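Local coordinates for Aac(6')-ib (PDB 2BUE), which transfers an acetyl group from acetyl-CoA to the 6'-amino group of aminoglycoside antibiotics, giving resistance to them, at the calcium ion site and the coenzyme A and ribostamycin site. Sequence-based numbering; all coordinates share one arbitrary frame.

Site 1: the calcium ion site. Residues 196-198, 200-202. With CA (calcium ion), chain B.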
# COMPACT_ATOMS: atom_id res chain seq x y z
N GLU A 196 4.72 -0.60 19.03
CA GLU A 196 4.78 -0.05 20.40
C GLU A 196 6.22 -0.02 20.90
O GLU A 196 6.70 1.03 21.36
CB GLU A 196 3.93 -0.89 21.35
CG GLU A 196 2.41 -0.76 21.12
CD GLU A 196 1.61 -1.81 21.86
OE1 GLU A 196 2.21 -2.70 22.50
OE2 GLU A 196 0.38 -1.78 21.78
N ARG A 197 6.91 -1.15 20.78
CA ARG A 197 8.30 -1.28 21.27
C ARG A 197 9.23 -0.30 20.60
O ARG A 197 10.16 0.22 21.25
CB ARG A 197 8.80 -2.71 21.10
CG ARG A 197 8.19 -3.70 22.06
CD ARG A 197 8.83 -5.09 21.88
NE ARG A 197 8.06 -6.01 21.02
CZ ARG A 197 8.41 -6.38 19.78
NH1 ARG A 197 9.49 -5.88 19.20
NH2 ARG A 197 7.65 -7.23 19.11
N THR A 198 8.99 -0.01 19.33
CA THR A 198 9.90 0.84 18.56
C THR A 198 9.57 2.33 18.60
O THR A 198 10.26 3.13 17.96
CB THR A 198 10.08 0.36 17.11
OG1 THR A 198 8.81 0.35 16.45
CG2 THR A 198 10.70 -1.05 17.09
N SER A 200 9.87 4.32 21.21
CA SER A 200 10.92 4.98 21.96
C SER A 200 12.05 4.01 22.30
O SER A 200 11.84 2.79 22.37
CB SER A 200 10.37 5.64 23.24
OG SER A 200 10.29 4.73 24.32
N ASP A 201 13.24 4.58 22.52
CA ASP A 201 14.40 3.78 22.92
C ASP A 201 14.37 3.43 24.41
O ASP A 201 15.26 2.76 24.93
CB ASP A 201 15.70 4.49 22.51
CG ASP A 201 15.87 4.59 20.99
OD1 ASP A 201 15.54 3.61 20.28
OD2 ASP A 201 16.35 5.64 20.50
N ALA A 202 13.32 3.89 25.10
CA ALA A 202 13.05 3.46 26.46
C ALA A 202 12.44 2.04 26.48
O ALA A 202 12.07 1.44 25.46
CB ALA A 202 12.13 4.47 27.16
OXT ALA A 202 12.33 1.42 27.54
CA CA B . 11.17 0.66 23.34
O HOH W 1 13.09 0.01 22.20
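This is a C-terminal calcium loop in a GNAT-family acetyltransferase: the last turn of helix 192-197 and the short tail behind it wrap round one ion, holding it with main-chain oxygens. The first ligand is the carbonyl of Arg197, whose atom O stands 2.4 Å from the calcium. Arg197 is still helical in its backbone torsions and closes the helix, so its carbonyl points out of the helix end toward the metal; the negative pole of the helix may add to the attraction. Glu196 O, one residue earlier, stays 4.9 Å from the calcium, in the second shell. Arg197 contributes its main chain and not its guanidinium.

Thr198 already leaves the helix, and the chain then swings round so that Ser200, fully extended, sends its own O to the calcium at 2.4 Å. The two carbonyls meet the metal almost at a right angle, 86°. Asp201 bends the chain again and gives the ion no ligand from its carboxylate. That bend delivers Ala202, the final residue, whose terminal carboxylate binds through O at 2.4 Å while OXT lies 4.4 Å from the calcium, a one-oxygen grip. Ala202 O sits opposite Arg197 O, at 171° across the metal. The hydroxyl OG of Ser200 accepts a bond from Ala202 N over 3.2 Å, bent at the hydrogen to 135°, and probably helps to steady the final turn. Water 1 stands 2.3 Å from the calcium. The shell is irregular and may include ligands not modelled; the calcium could come from the crystallisation medium.

Site 2: the coenzyme A and ribostamycin site. Residues 51-53, 94, 96, 105, 118-121, 127-128, 130-133, 155, 160-163, 165-166, 169. With COA (coenzyme A), chain C; RIO (ribostamycin), chain D.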
# COMPACT_ATOMS: atom_id res chain seq x y z
N TRP A 51 5.84 -2.23 -11.80
CA TRP A 51 5.57 -2.93 -10.53
C TRP A 51 4.09 -2.96 -10.14
O TRP A 51 3.72 -3.50 -9.10
CB TRP A 51 6.37 -2.28 -9.40
CG TRP A 51 7.87 -2.33 -9.59
CD1 TRP A 51 8.71 -1.27 -9.75
CD2 TRP A 51 8.68 -3.51 -9.67
NE1 TRP A 51 10.01 -1.71 -9.91
CE2 TRP A 51 10.02 -3.08 -9.87
CE3 TRP A 51 8.41 -4.88 -9.58
CZ2 TRP A 51 11.09 -3.98 -9.98
CZ3 TRP A 51 9.48 -5.78 -9.71
CH2 TRP A 51 10.79 -5.32 -9.91
N TRP A 52 3.25 -2.34 -10.97
CA TRP A 52 1.86 -2.15 -10.61
C TRP A 52 1.00 -2.37 -11.81
O TRP A 52 1.16 -1.70 -12.83
CB TRP A 52 1.63 -0.73 -10.11
CG TRP A 52 0.33 -0.55 -9.38
CD1 TRP A 52 -0.95 -0.62 -9.90
CD2 TRP A 52 0.18 -0.29 -7.99
NE1 TRP A 52 -1.88 -0.41 -8.89
CE2 TRP A 52 -1.21 -0.20 -7.72
CE3 TRP A 52 1.09 -0.12 -6.93
CZ2 TRP A 52 -1.70 0.06 -6.44
CZ3 TRP A 52 0.59 0.15 -5.65
CH2 TRP A 52 -0.79 0.23 -5.42
N GLY A 53 0.06 -3.28 -11.67
CA GLY A 53 -0.91 -3.54 -12.71
C GLY A 53 -1.02 -5.02 -12.95
O GLY A 53 -2.13 -5.58 -12.89
N GLN A 94 -3.06 2.36 -0.49
CA GLN A 94 -4.34 1.75 -0.11
C GLN A 94 -4.09 0.83 1.07
O GLN A 94 -2.99 0.27 1.21
CB GLN A 94 -4.97 1.00 -1.28
CG GLN A 94 -4.06 -0.08 -1.88
CD GLN A 94 -4.70 -0.82 -3.04
OE1 GLN A 94 -5.43 -0.23 -3.86
NE2 GLN A 94 -4.39 -2.11 -3.15
N TYR A 96 -6.21 -2.45 3.23
CA TYR A 96 -7.30 -3.39 3.03
C TYR A 96 -7.44 -4.30 4.23
O TYR A 96 -6.46 -4.54 4.97
CB TYR A 96 -7.17 -4.19 1.69
CG TYR A 96 -5.88 -4.98 1.60
CD1 TYR A 96 -5.80 -6.27 2.16
CD2 TYR A 96 -4.74 -4.45 0.96
CE1 TYR A 96 -4.62 -7.01 2.12
CE2 TYR A 96 -3.53 -5.21 0.92
CZ TYR A 96 -3.49 -6.47 1.50
OH TYR A 96 -2.35 -7.24 1.48
N TRP A 105 -7.37 -14.37 -2.33
CA TRP A 105 -6.51 -13.51 -1.51
C TRP A 105 -6.65 -13.82 -0.01
O TRP A 105 -7.77 -13.84 0.52
CB TRP A 105 -6.84 -12.04 -1.75
CG TRP A 105 -6.40 -11.54 -3.08
CD1 TRP A 105 -7.17 -11.36 -4.20
CD2 TRP A 105 -5.08 -11.11 -3.42
NE1 TRP A 105 -6.40 -10.84 -5.23
CE2 TRP A 105 -5.11 -10.72 -4.79
CE3 TRP A 105 -3.86 -11.08 -2.72
CZ2 TRP A 105 -3.95 -10.26 -5.47
CZ3 TRP A 105 -2.72 -10.61 -3.39
CH2 TRP A 105 -2.77 -10.21 -4.75
N ASP A 118 -0.57 -1.26 0.14
CA ASP A 118 0.14 -1.18 -1.16
C ASP A 118 0.32 0.30 -1.42
O ASP A 118 -0.50 1.11 -0.99
CB ASP A 118 -0.70 -1.78 -2.29
CG ASP A 118 -1.11 -3.22 -2.02
OD1 ASP A 118 -0.26 -4.12 -2.15
OD2 ASP A 118 -2.29 -3.42 -1.69
N GLN A 119 1.40 0.68 -2.10
CA GLN A 119 1.60 2.10 -2.37
C GLN A 119 2.59 2.34 -3.50
O GLN A 119 3.33 1.43 -3.92
CB GLN A 119 2.03 2.87 -1.09
CG GLN A 119 3.47 2.71 -0.70
CD GLN A 119 3.81 1.33 -0.26
OE1 GLN A 119 3.08 0.70 0.51
NE2 GLN A 119 4.97 0.85 -0.72
N LEU A 120 2.53 3.56 -4.01
CA LEU A 120 3.41 3.97 -5.10
C LEU A 120 3.70 5.47 -4.97
O LEU A 120 2.86 6.24 -4.48
CB LEU A 120 2.77 3.66 -6.46
CG LEU A 120 1.46 4.40 -6.79
CD1 LEU A 120 1.74 5.73 -7.51
CD2 LEU A 120 0.52 3.52 -7.62
N LEU A 121 4.89 5.86 -5.41
CA LEU A 121 5.26 7.26 -5.54
C LEU A 121 5.05 7.71 -6.99
O LEU A 121 5.52 7.07 -7.94
CB LEU A 121 6.73 7.47 -5.15
CG LEU A 121 7.08 7.31 -3.66
CD1 LEU A 121 8.60 7.55 -3.45
CD2 LEU A 121 6.21 8.26 -2.82
N LEU A 127 12.09 9.03 -6.44
CA LEU A 127 12.36 7.66 -6.00
C LEU A 127 13.73 7.55 -5.35
O LEU A 127 14.64 8.30 -5.70
CB LEU A 127 12.30 6.66 -7.16
CG LEU A 127 11.00 6.58 -7.97
CD1 LEU A 127 11.10 5.60 -9.14
CD2 LEU A 127 9.80 6.22 -7.06
N GLY A 128 13.87 6.62 -4.40
CA GLY A 128 15.16 6.34 -3.75
C GLY A 128 15.73 7.44 -2.88
O GLY A 128 16.95 7.51 -2.67
N GLY A 130 14.06 8.26 0.24
CA GLY A 130 13.46 8.09 1.57
C GLY A 130 11.98 8.45 1.70
O GLY A 130 11.39 8.25 2.77
N LEU A 131 11.39 8.96 0.63
CA LEU A 131 9.98 9.42 0.65
C LEU A 131 9.00 8.24 0.79
O LEU A 131 7.97 8.36 1.47
CB LEU A 131 9.67 10.20 -0.63
CG LEU A 131 8.81 11.45 -0.58
CD1 LEU A 131 9.32 12.45 0.51
CD2 LEU A 131 8.82 12.13 -1.97
N GLY A 132 9.32 7.12 0.13
CA GLY A 132 8.50 5.91 0.25
C GLY A 132 8.49 5.37 1.68
O GLY A 132 7.43 4.99 2.20
N THR A 133 9.66 5.36 2.32
CA THR A 133 9.74 4.97 3.74
C THR A 133 8.87 5.89 4.62
O THR A 133 8.10 5.41 5.46
CB THR A 133 11.23 4.92 4.22
OG1 THR A 133 11.93 3.95 3.43
CG2 THR A 133 11.32 4.51 5.67
N ASP A 155 3.00 -7.40 0.66
CA ASP A 155 3.29 -8.58 -0.16
C ASP A 155 4.00 -8.21 -1.48
O ASP A 155 3.50 -8.54 -2.56
CB ASP A 155 2.00 -9.38 -0.42
CG ASP A 155 1.00 -8.64 -1.33
OD1 ASP A 155 1.02 -7.39 -1.35
OD2 ASP A 155 0.25 -9.33 -2.06
N ASN A 160 10.95 -7.27 -6.60
CA ASN A 160 10.93 -5.86 -6.21
C ASN A 160 11.76 -5.54 -4.96
O ASN A 160 11.22 -5.21 -3.89
CB ASN A 160 9.46 -5.40 -6.02
CG ASN A 160 9.30 -3.89 -6.11
OD1 ASN A 160 10.29 -3.16 -6.15
ND2 ASN A 160 8.04 -3.42 -6.16
N LEU A 161 13.09 -5.64 -5.11
CA LEU A 161 14.01 -5.52 -3.99
C LEU A 161 13.94 -4.13 -3.33
O LEU A 161 14.10 -4.00 -2.10
CB LEU A 161 15.45 -5.89 -4.45
CG LEU A 161 15.59 -7.33 -5.01
CD1 LEU A 161 17.01 -7.56 -5.57
CD2 LEU A 161 15.21 -8.40 -3.97
N ARG A 162 13.71 -3.10 -4.14
CA ARG A 162 13.63 -1.73 -3.63
C ARG A 162 12.43 -1.61 -2.68
O ARG A 162 12.54 -1.05 -1.59
CB ARG A 162 13.51 -0.73 -4.79
CG ARG A 162 13.40 0.72 -4.33
CD ARG A 162 13.37 1.71 -5.52
NE ARG A 162 12.30 1.40 -6.44
CZ ARG A 162 12.25 1.77 -7.72
NH1 ARG A 162 13.24 2.48 -8.26
NH2 ARG A 162 11.22 1.41 -8.48
N ALA A 163 11.29 -2.15 -3.11
CA ALA A 163 10.06 -2.11 -2.26
C ALA A 163 10.30 -2.89 -0.96
O ALA A 163 9.95 -2.44 0.13
CB ALA A 163 8.88 -2.69 -3.00
N ARG A 165 13.16 -3.48 0.64
CA ARG A 165 14.01 -2.68 1.51
C ARG A 165 13.27 -1.50 2.14
O ARG A 165 13.43 -1.24 3.33
CB ARG A 165 15.27 -2.20 0.77
CG ARG A 165 16.20 -1.37 1.65
CD ARG A 165 17.02 -2.24 2.62
NE ARG A 165 17.54 -1.46 3.74
CZ ARG A 165 17.30 -1.75 5.03
NH1 ARG A 165 16.57 -2.80 5.36
NH2 ARG A 165 17.81 -0.98 5.99
N CYS A 166 12.46 -0.80 1.35
CA CYS A 166 11.65 0.30 1.89
C CYS A 166 10.79 -0.21 3.06
O CYS A 166 10.76 0.40 4.14
CB CYS A 166 10.78 0.88 0.78
SG CYS A 166 9.53 2.05 1.36
N LYS A 169 12.85 -0.84 6.14
CA LYS A 169 13.20 0.45 6.76
C LYS A 169 12.02 1.04 7.55
O LYS A 169 12.20 1.70 8.59
CB LYS A 169 13.68 1.45 5.71
CG LYS A 169 15.03 1.07 5.12
CD LYS A 169 15.74 2.27 4.56
CE LYS A 169 15.06 2.77 3.34
NZ LYS A 169 15.50 4.15 2.99
N1A COA C . 17.30 -2.63 -5.59
C2A COA C . 17.46 -2.93 -4.30
N3A COA C . 17.43 -1.98 -3.37
C4A COA C . 17.24 -0.70 -3.73
C5A COA C . 17.08 -0.35 -5.06
C6A COA C . 17.11 -1.37 -6.01
N6A COA C . 16.96 -1.06 -7.30
N7A COA C . 16.92 0.96 -5.14
C8A COA C . 16.98 1.45 -3.90
N9A COA C . 17.19 0.44 -3.05
C1B COA C . 17.29 0.53 -1.60
C2B COA C . 17.67 1.97 -1.30
O2B COA C . 19.10 2.04 -1.20
C3B COA C . 16.95 2.21 0.02
O3B COA C . 17.65 1.54 1.07
P3B COA C . 18.79 2.28 1.92
O7A COA C . 19.10 1.26 3.14
O8A COA C . 18.11 3.59 2.56
O9A COA C . 19.99 2.59 1.09
C4B COA C . 15.62 1.47 -0.19
O4B COA C . 15.90 0.42 -1.16
C5B COA C . 14.37 2.24 -0.61
O5B COA C . 13.92 3.15 0.40
P1A COA C . 13.22 4.54 -0.08
O1A COA C . 12.39 5.11 1.04
O2A COA C . 14.17 5.45 -0.76
O3A COA C . 12.23 3.95 -1.17
P2A COA C . 11.38 4.88 -2.22
O4A COA C . 11.28 6.25 -1.67
O5A COA C . 11.86 4.66 -3.61
O6A COA C . 9.94 4.16 -2.07
CBP COA C . 8.57 2.60 -3.33
CCP COA C . 9.75 2.75 -2.36
CDP COA C . 8.41 1.09 -3.66
CEP COA C . 7.29 3.14 -2.64
CAP COA C . 8.87 3.41 -4.64
OAP COA C . 10.20 3.13 -5.12
C9P COA C . 7.81 3.19 -5.74
O9P COA C . 6.69 3.69 -5.63
N8P COA C . 8.22 2.45 -6.80
C7P COA C . 7.34 2.14 -7.95
C6P COA C . 6.05 1.41 -7.49
C5P COA C . 6.29 0.23 -6.52
O5P COA C . 7.26 -0.52 -6.65
N4P COA C . 5.38 0.07 -5.56
C3P COA C . 5.51 -1.00 -4.55
C2P COA C . 4.89 -2.32 -4.98
S1P COA C . 4.93 -3.59 -3.64
O1 RIO D . -4.95 -1.99 -6.83
C1 RIO D . -6.35 -1.91 -6.53
C2 RIO D . -7.03 -3.20 -7.00
O2 RIO D . -6.13 -4.33 -6.95
C3 RIO D . -6.27 -4.99 -5.69
O3 RIO D . -5.13 -4.73 -4.84
C4 RIO D . -4.46 -5.96 -4.34
C5 RIO D . -5.12 -6.47 -3.03
O4 RIO D . -6.47 -6.84 -3.26
C6 RIO D . -4.37 -7.65 -2.37
N1 RIO D . -4.99 -7.93 -1.04
C7 RIO D . -2.87 -7.29 -2.18
C8 RIO D . -2.24 -6.89 -3.52
N2 RIO D . -0.78 -6.63 -3.30
C9 RIO D . -2.95 -5.63 -4.13
O5 RIO D . -2.36 -5.46 -5.45
C10 RIO D . -2.12 -4.09 -5.79
O6 RIO D . -0.88 -3.65 -5.29
C11 RIO D . 0.32 -4.25 -5.92
C12 RIO D . 1.53 -3.49 -5.32
N3 RIO D . 1.82 -3.97 -3.96
C13 RIO D . 0.27 -4.10 -7.47
O7 RIO D . 1.38 -4.85 -8.02
C14 RIO D . -1.07 -4.64 -8.02
O8 RIO D . -1.15 -4.55 -9.47
C15 RIO D . -2.26 -3.94 -7.33
N4 RIO D . -3.55 -4.47 -7.78
C16 RIO D . -7.61 -4.49 -5.09
O9 RIO D . -8.45 -5.63 -4.97
C17 RIO D . -8.23 -3.63 -6.20
O10 RIO D . -9.03 -4.51 -7.05
O HOH W 2 9.87 -0.41 -6.41
O HOH W 3 12.10 8.55 -2.21
O HOH W 4 2.30 -6.69 -4.34
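Asp118 OD1 is the polar hub for ribostamycin, the aminoglycoside substrate: it accepts from the 6'-amino N3 at 2.8 Å and from N2, an amine of the deoxystreptamine ring, both meeting it from above the carboxylate plane. Asp155 OD1 takes N2 on its syn lone pair at 2.8 Å, and such paired carboxylates would favour charged amines. Gln94, extended beyond CG, gives NE2 both to Asp118 OD2, fixing that carboxylate's rotation, and, in its amide plane, to RIO O3. The 6'-amino group faces the coenzyme thiol, RIO N3 lying 3.1 Å from COA S1P.

Coenzyme A runs beside strand 114-121 like an added strand: N4P donates to Gln119 O, and Leu121 N reaches pantetheine O9P at 2.8 Å (163° at H). The amides of Gly128, Gly130 and Gly132 hold the pyrophosphate, while Thr133 grips O1A with both N and OG1. Lys169 NZ bridges to O8A of the 3'-phosphate at 2.7 Å, and Arg165 meets its O7A edge-on.

Outward, Arg162 lays CA and CG over the adenine face, and its bend at chi3 (56°) brings NE to the pantetheine hydroxyl OAP. Trp52 spreads flat beneath the sugar of N3; the engineered Trp105 takes C6 over its six-membered ring, 3.5 Å from the centroid.

Gly128 and Gly130 lie in the GNAT pyrophosphate loop, and Gly132 and Thr133 in the first turn of helix 131-144, whose amino end faces the phosphates, with helix 161-169 flanking the coenzyme.

Sites 1 and 2 lie about 25 Å apart between the centres of their C-alpha atoms and have no residue in common. Site 2 draws on the central strands and the coenzyme-binding helices of the GNAT core, whereas site 1 uses helix 192-197 and the tail after it, which follow strand 183-191 at the end of the chain. The calcium lies well away from both substrate pockets, so a part in chemistry is unlikely; ordering the C terminus is the plainer reading. The protein is a homodimer, but the deposited assembly holds one chain, so neither site can be placed against a partner here.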